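PDB 4ULV: cytochrome C, class II from Shewanella frigidimarina, which binds diatomic gases at a covalently attached heme c under conformational control, and probably also serves in electron transfer. Local coordinates for the heme c site. Residues are numbered along the deposited sequence; one frame, centred on the assembly and turned at random.

The heme c site. Residues 9, 12-13, 16, 19-20, 23, 59, 68-70, 74, 81, 84-85, 88, 114, 117-118, 121-122, 125-126. With HEC (heme c), chain B.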
loop_
_atom_site.group_PDB
_atom_site.type_symbol
_atom_site.label_atom_id
_atom_site.label_comp_id
_atom_site.label_asym_id
_atom_site.label_seq_id
_atom_site.Cartn_x
_atom_site.Cartn_y
_atom_site.Cartn_z
ATOM N N ILE A 9 0.965 -1.118 -14.919
ATOM C CA ILE A 9 1.366 -2.467 -14.544
ATOM C C ILE A 9 2.287 -2.477 -13.360
ATOM O O ILE A 9 2.087 -3.247 -12.398
ATOM C CB ILE A 9 2.108 -3.140 -15.746
ATOM C CG1 ILE A 9 1.142 -3.359 -16.893
ATOM C CG2 ILE A 9 2.778 -4.417 -15.302
ATOM C CD1 ILE A 9 1.843 -3.561 -18.288
ATOM N N ARG A 12 0.089 -1.803 -10.161
ATOM C CA ARG A 12 -0.703 -2.940 -9.600
ATOM C C ARG A 12 0.207 -4.038 -9.040
ATOM O O ARG A 12 -0.089 -4.643 -8.030
ATOM C CB ARG A 12 -1.717 -3.472 -10.614
ATOM C CG ARG A 12 -1.130 -4.256 -11.783
ATOM C CD ARG A 12 -1.953 -4.027 -13.008
ATOM N NE ARG A 12 -1.551 -4.919 -14.116
ATOM C CZ ARG A 12 -1.941 -4.737 -15.373
ATOM N NH1 ARG A 12 -2.636 -3.668 -15.735
ATOM N NH2 ARG A 12 -1.639 -5.634 -16.316
ATOM N N GLN A 13 1.318 -4.332 -9.736
ATOM C CA GLN A 13 2.301 -5.325 -9.233
ATOM C C GLN A 13 2.911 -4.969 -7.858
ATOM O O GLN A 13 3.023 -5.805 -6.954
ATOM C CB GLN A 13 3.422 -5.587 -10.237
ATOM C CG GLN A 13 2.914 -6.239 -11.517
ATOM C CD GLN A 13 3.997 -6.368 -12.586
ATOM O OE1 GLN A 13 4.978 -5.612 -12.589
ATOM N NE2 GLN A 13 3.790 -7.312 -13.505
ATOM N N PHE A 16 0.208 -5.599 -5.207
ATOM C CA PHE A 16 0.088 -7.034 -4.930
ATOM C C PHE A 16 1.251 -7.585 -4.147
ATOM O O PHE A 16 1.066 -8.439 -3.265
ATOM C CB PHE A 16 -0.155 -7.853 -6.190
ATOM C CG PHE A 16 -1.554 -7.724 -6.763
ATOM C CD1 PHE A 16 -2.687 -8.084 -6.029
ATOM C CD2 PHE A 16 -1.711 -7.307 -8.067
ATOM C CE1 PHE A 16 -3.929 -7.986 -6.629
ATOM C CE2 PHE A 16 -2.917 -7.207 -8.650
ATOM C CZ PHE A 16 -4.042 -7.513 -7.922
ATOM N N ILE A 19 0.616 -6.633 -0.597
ATOM C CA ILE A 19 -0.498 -7.477 -0.072
ATOM C C ILE A 19 0.097 -8.823 0.315
ATOM O O ILE A 19 -0.186 -9.379 1.417
ATOM C CB ILE A 19 -1.592 -7.623 -1.108
ATOM C CG1 ILE A 19 -2.352 -6.320 -1.266
ATOM C CG2 ILE A 19 -2.533 -8.780 -0.806
ATOM C CD1 ILE A 19 -3.256 -6.273 -2.458
ATOM N N ALA A 20 0.887 -9.410 -0.598
ATOM C CA ALA A 20 1.432 -10.795 -0.382
ATOM C C ALA A 20 2.334 -10.823 0.848
ATOM O O ALA A 20 2.317 -11.769 1.643
ATOM C CB ALA A 20 2.164 -11.306 -1.584
ATOM N N PHE A 23 -0.110 -10.539 3.939
ATOM C CA PHE A 23 -0.953 -11.728 4.039
ATOM C C PHE A 23 -0.116 -12.960 4.375
ATOM O O PHE A 23 -0.550 -13.865 5.127
ATOM C CB PHE A 23 -1.689 -11.925 2.720
ATOM C CG PHE A 23 -2.810 -12.949 2.781
ATOM C CD1 PHE A 23 -3.953 -12.667 3.470
ATOM C CD2 PHE A 23 -2.745 -14.118 2.082
ATOM C CE1 PHE A 23 -4.997 -13.558 3.565
ATOM C CE2 PHE A 23 -3.768 -15.020 2.142
ATOM C CZ PHE A 23 -4.924 -14.728 2.876
ATOM N N PHE A 59 -5.559 -1.660 -13.764
ATOM C CA PHE A 59 -6.025 -2.542 -14.841
ATOM C C PHE A 59 -6.678 -1.818 -16.014
ATOM O O PHE A 59 -7.866 -2.021 -16.351
ATOM C CB PHE A 59 -6.894 -3.641 -14.276
ATOM C CG PHE A 59 -6.109 -4.667 -13.499
ATOM C CD1 PHE A 59 -5.487 -5.738 -14.141
ATOM C CD2 PHE A 59 -5.920 -4.517 -12.102
ATOM C CE1 PHE A 59 -4.741 -6.616 -13.404
ATOM C CE2 PHE A 59 -5.161 -5.432 -11.403
ATOM C CZ PHE A 59 -4.572 -6.496 -12.070
ATOM N N THR A 68 3.812 -8.347 -17.867
ATOM C CA THR A 68 2.631 -8.515 -16.973
ATOM C C THR A 68 2.218 -9.984 -17.027
ATOM O O THR A 68 2.384 -10.640 -18.053
ATOM C CB THR A 68 1.489 -7.545 -17.377
ATOM O OG1 THR A 68 0.398 -7.730 -16.451
ATOM C CG2 THR A 68 0.893 -7.814 -18.733
ATOM N N GLU A 69 1.607 -10.428 -15.918
ATOM C CA GLU A 69 0.977 -11.719 -15.817
ATOM C C GLU A 69 -0.517 -11.617 -15.876
ATOM O O GLU A 69 -1.193 -12.647 -15.700
ATOM C CB GLU A 69 1.386 -12.413 -14.511
ATOM C CG GLU A 69 2.888 -12.518 -14.290
ATOM C CD GLU A 69 3.563 -13.262 -15.375
ATOM O OE1 GLU A 69 3.220 -14.465 -15.593
ATOM O OE2 GLU A 69 4.469 -12.622 -15.984
ATOM N N ALA A 70 -1.044 -10.422 -16.122
ATOM C CA ALA A 70 -2.464 -10.261 -16.338
ATOM C C ALA A 70 -2.917 -10.814 -17.661
ATOM O O ALA A 70 -2.285 -10.536 -18.654
ATOM C CB ALA A 70 -2.829 -8.802 -16.191
ATOM N N ILE A 74 -9.225 -10.467 -18.570
ATOM C CA ILE A 74 -9.707 -9.436 -17.635
ATOM C C ILE A 74 -10.623 -8.420 -18.320
ATOM O O ILE A 74 -11.641 -8.012 -17.784
ATOM C CB ILE A 74 -8.506 -8.748 -16.981
ATOM C CG1 ILE A 74 -7.763 -9.726 -16.090
ATOM C CG2 ILE A 74 -8.904 -7.436 -16.286
ATOM C CD1 ILE A 74 -6.473 -9.235 -15.526
ATOM N N PHE A 81 -14.349 -9.625 -13.284
ATOM C CA PHE A 81 -13.151 -9.210 -12.612
ATOM C C PHE A 81 -13.425 -8.228 -11.448
ATOM O O PHE A 81 -12.847 -8.347 -10.360
ATOM C CB PHE A 81 -12.152 -8.590 -13.624
ATOM C CG PHE A 81 -10.835 -8.212 -13.025
ATOM C CD1 PHE A 81 -9.838 -9.142 -12.882
ATOM C CD2 PHE A 81 -10.551 -6.880 -12.668
ATOM C CE1 PHE A 81 -8.612 -8.832 -12.385
ATOM C CE2 PHE A 81 -9.297 -6.545 -12.184
ATOM C CZ PHE A 81 -8.306 -7.496 -12.056
ATOM N N LYS A 84 -15.126 -9.887 -8.526
ATOM C CA LYS A 84 -14.104 -10.571 -7.698
ATOM C C LYS A 84 -13.273 -9.559 -6.880
ATOM O O LYS A 84 -12.927 -9.769 -5.721
ATOM C CB LYS A 84 -13.154 -11.446 -8.556
ATOM C CG LYS A 84 -13.795 -12.679 -9.078
ATOM C CD LYS A 84 -12.745 -13.586 -9.773
ATOM C CE LYS A 84 -13.282 -14.802 -10.510
ATOM N NZ LYS A 84 -14.285 -15.546 -9.739
ATOM N N MET A 85 -12.859 -8.475 -7.541
ATOM C CA MET A 85 -12.050 -7.487 -6.823
ATOM C C MET A 85 -12.787 -6.836 -5.654
ATOM O O MET A 85 -12.193 -6.688 -4.587
ATOM C CB MET A 85 -11.505 -6.451 -7.791
ATOM C CG MET A 85 -10.483 -5.504 -7.150
ATOM S SD MET A 85 -8.915 -6.300 -6.818
ATOM C CE MET A 85 -8.174 -6.496 -8.466
ATOM N N PHE A 88 -13.044 -9.219 -2.934
ATOM C CA PHE A 88 -11.794 -9.292 -2.196
ATOM C C PHE A 88 -11.676 -8.144 -1.177
ATOM O O PHE A 88 -11.259 -8.330 -0.048
ATOM C CB PHE A 88 -10.605 -9.331 -3.216
ATOM C CG PHE A 88 -9.257 -9.083 -2.620
ATOM C CD1 PHE A 88 -8.815 -9.778 -1.504
ATOM C CD2 PHE A 88 -8.335 -8.229 -3.273
ATOM C CE1 PHE A 88 -7.544 -9.597 -0.995
ATOM C CE2 PHE A 88 -7.074 -8.037 -2.739
ATOM C CZ PHE A 88 -6.642 -8.712 -1.630
ATOM N N THR A 114 -10.356 -15.140 2.594
ATOM C CA THR A 114 -9.558 -14.170 1.824
ATOM C C THR A 114 -8.625 -14.935 0.859
ATOM O O THR A 114 -8.521 -14.560 -0.346
ATOM C CB THR A 114 -8.814 -13.304 2.794
ATOM O OG1 THR A 114 -9.763 -12.581 3.628
ATOM C CG2 THR A 114 -7.968 -12.291 2.077
ATOM N N SER A 117 -10.203 -16.018 -2.325
ATOM C CA SER A 117 -10.407 -15.005 -3.335
ATOM C C SER A 117 -9.151 -14.725 -4.131
ATOM O O SER A 117 -9.273 -14.485 -5.321
ATOM C CB SER A 117 -10.933 -13.705 -2.761
ATOM O OG SER A 117 -10.001 -13.170 -1.859
ATOM N N CYS A 118 -7.994 -14.773 -3.486
ATOM C CA CYS A 118 -6.736 -14.665 -4.248
ATOM C C CYS A 118 -6.670 -15.733 -5.310
ATOM O O CYS A 118 -6.478 -15.443 -6.504
ATOM C CB CYS A 118 -5.482 -14.804 -3.376
ATOM S SG CYS A 118 -5.425 -14.115 -1.723
ATOM N N CYS A 121 -9.350 -15.523 -8.210
ATOM C CA CYS A 121 -8.991 -14.613 -9.218
ATOM C C CYS A 121 -7.832 -15.015 -10.063
ATOM O O CYS A 121 -7.897 -14.945 -11.316
ATOM C CB CYS A 121 -8.809 -13.214 -8.620
ATOM S SG CYS A 121 -8.626 -11.982 -9.954
ATOM N N HIS A 122 -6.766 -15.469 -9.419
ATOM C CA HIS A 122 -5.600 -15.909 -10.189
ATOM C C HIS A 122 -5.938 -17.047 -11.162
ATOM O O HIS A 122 -5.436 -17.060 -12.303
ATOM C CB HIS A 122 -4.500 -16.334 -9.271
ATOM C CG HIS A 122 -3.949 -15.247 -8.404
ATOM N ND1 HIS A 122 -3.043 -15.495 -7.405
ATOM C CD2 HIS A 122 -4.107 -13.893 -8.441
ATOM C CE1 HIS A 122 -2.660 -14.338 -6.867
ATOM N NE2 HIS A 122 -3.289 -13.362 -7.492
ATOM N N TYR A 125 -7.689 -15.136 -14.148
ATOM C CA TYR A 125 -7.203 -13.892 -14.734
ATOM C C TYR A 125 -5.715 -13.687 -14.705
ATOM O O TYR A 125 -5.252 -12.648 -15.227
ATOM C CB TYR A 125 -7.929 -12.747 -14.047
ATOM C CG TYR A 125 -9.385 -12.721 -14.343
ATOM C CD1 TYR A 125 -9.878 -12.533 -15.599
ATOM C CD2 TYR A 125 -10.328 -12.879 -13.314
ATOM C CE1 TYR A 125 -11.215 -12.515 -15.867
ATOM C CE2 TYR A 125 -11.669 -12.871 -13.580
ATOM C CZ TYR A 125 -12.146 -12.733 -14.850
ATOM O OH TYR A 125 -13.473 -12.738 -15.172
ATOM N N LYS A 126 -4.933 -14.621 -14.194
ATOM C CA LYS A 126 -3.475 -14.478 -14.088
ATOM C C LYS A 126 -2.845 -15.645 -14.755
ATOM O O LYS A 126 -3.275 -16.783 -14.671
ATOM C CB LYS A 126 -2.993 -14.388 -12.624
ATOM C CG LYS A 126 -1.564 -13.964 -12.405
ATOM C CD LYS A 126 -1.188 -13.920 -10.943
ATOM C CE LYS A 126 0.251 -13.625 -10.607
ATOM N NZ LYS A 126 1.146 -14.769 -10.964
HETATM FE FE HEC B . -3.102 -11.244 -7.060
HETATM C CHA HEC B . -0.500 -10.563 -9.193
HETATM C CHB HEC B . -0.888 -11.847 -4.592
HETATM C CHC HEC B . -5.650 -11.274 -4.816
HETATM C CHD HEC B . -5.304 -10.522 -9.541
HETATM N NA HEC B . -1.017 -11.171 -6.935
HETATM C C1A HEC B . -0.109 -10.907 -7.895
HETATM C C2A HEC B . 1.203 -11.025 -7.418
HETATM C C3A HEC B . 1.091 -11.390 -6.113
HETATM C C4A HEC B . -0.310 -11.469 -5.829
HETATM C CMA HEC B . 2.201 -11.679 -5.161
HETATM C CAA HEC B . 2.481 -10.798 -8.235
HETATM C CBA HEC B . 2.887 -9.313 -8.170
HETATM C CGA HEC B . 4.204 -9.029 -8.887
HETATM O O1A HEC B . 4.208 -9.005 -10.115
HETATM O O2A HEC B . 5.205 -8.792 -8.193
HETATM N NB HEC B . -3.255 -11.412 -5.005
HETATM C C1B HEC B . -2.260 -11.782 -4.151
HETATM C C2B HEC B . -2.711 -12.149 -2.876
HETATM C C3B HEC B . -4.058 -11.963 -2.986
HETATM C C4B HEC B . -4.392 -11.529 -4.265
HETATM C CMB HEC B . -1.918 -12.688 -1.755
HETATM C CAB HEC B . -5.138 -12.193 -1.943
HETATM C CBB HEC B . -4.758 -11.797 -0.521
HETATM N NC HEC B . -5.171 -10.882 -7.124
HETATM C C1C HEC B . -6.094 -11.023 -6.093
HETATM C C2C HEC B . -7.402 -10.831 -6.576
HETATM C C3C HEC B . -7.313 -10.592 -7.945
HETATM C C4C HEC B . -5.895 -10.647 -8.219
HETATM C CMC HEC B . -8.646 -10.919 -5.686
HETATM C CAC HEC B . -8.385 -10.378 -8.968
HETATM C CBC HEC B . -9.704 -9.794 -8.560
HETATM N ND HEC B . -2.937 -10.604 -9.038
HETATM C C1D HEC B . -3.921 -10.488 -9.918
HETATM C C2D HEC B . -3.452 -10.300 -11.252
HETATM C C3D HEC B . -2.095 -10.213 -11.126
HETATM C C4D HEC B . -1.795 -10.467 -9.763
HETATM C CMD HEC B . -4.248 -10.125 -12.479
HETATM C CAD HEC B . -1.118 -9.901 -12.216
HETATM C CBD HEC B . -0.641 -8.446 -12.198
HETATM C CGD HEC B . 0.368 -8.120 -13.316
HETATM O O1D HEC B . 1.285 -8.992 -13.527
HETATM O O2D HEC B . 0.151 -7.078 -13.950
#
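Heme c lies nearly enclosed in a class II cytochrome c pocket, with Cys118, Cys121 and His122 supplying the CXXCH motif. Thioethers join Cys118 SG to HEC CAB and Cys121 SG to HEC CAC; the two sulfurs take different first torsions, Cys121 SG being anti to its backbone N (chi1 -170°). On the same face of the heme as the two sulfurs, but over its centre, stands the proximal His122, whose NE2 meets HEC FE at 2.2 Å, giving a near square-pyramidal iron. The imidazole is flanked by Cys118 O toward the rim of one face and Lys126 CD toward the rim of the other; extended as far as CE, that lysine also lays the same CD over the heme ND pyrrole.

On the distal side Phe16 spreads its ring almost parallel to the heme, 10° from the ND pyrrole plane. Its CD1 lies 3.3 Å from HEC FE, so the flat, apolar ring covers the iron without offering a ligand, and a gas entering here would probably have to displace it. Phe59, its CZ at the edge of Phe16, is itself sandwiched between Arg12 CD and Phe81 CZ.

One propionate is gripped at both oxygens. Arg12 points NE in its guanidinium plane at HEC O2D (2.8 Å, 167°), a salt bridge, while Thr68 OG1 donates to the same oxygen at 2.6 Å and accepts from Arg12 NH2. HEC O1D takes Gln13 NE2 at 3.0 Å, nearly straight, and the backbone Glu69 N at 2.8 Å. A leucine in place of Arg12 would remove the guanidinium, and would probably leave the propionate charge poorly balanced and Thr68 less firmly oriented.

Helix 5-30 supplies the distal face, helix 104-125 the proximal attachment, and helix 78-98 packs Phe88 and Met85 along the thioether edge of this four-helix bundle.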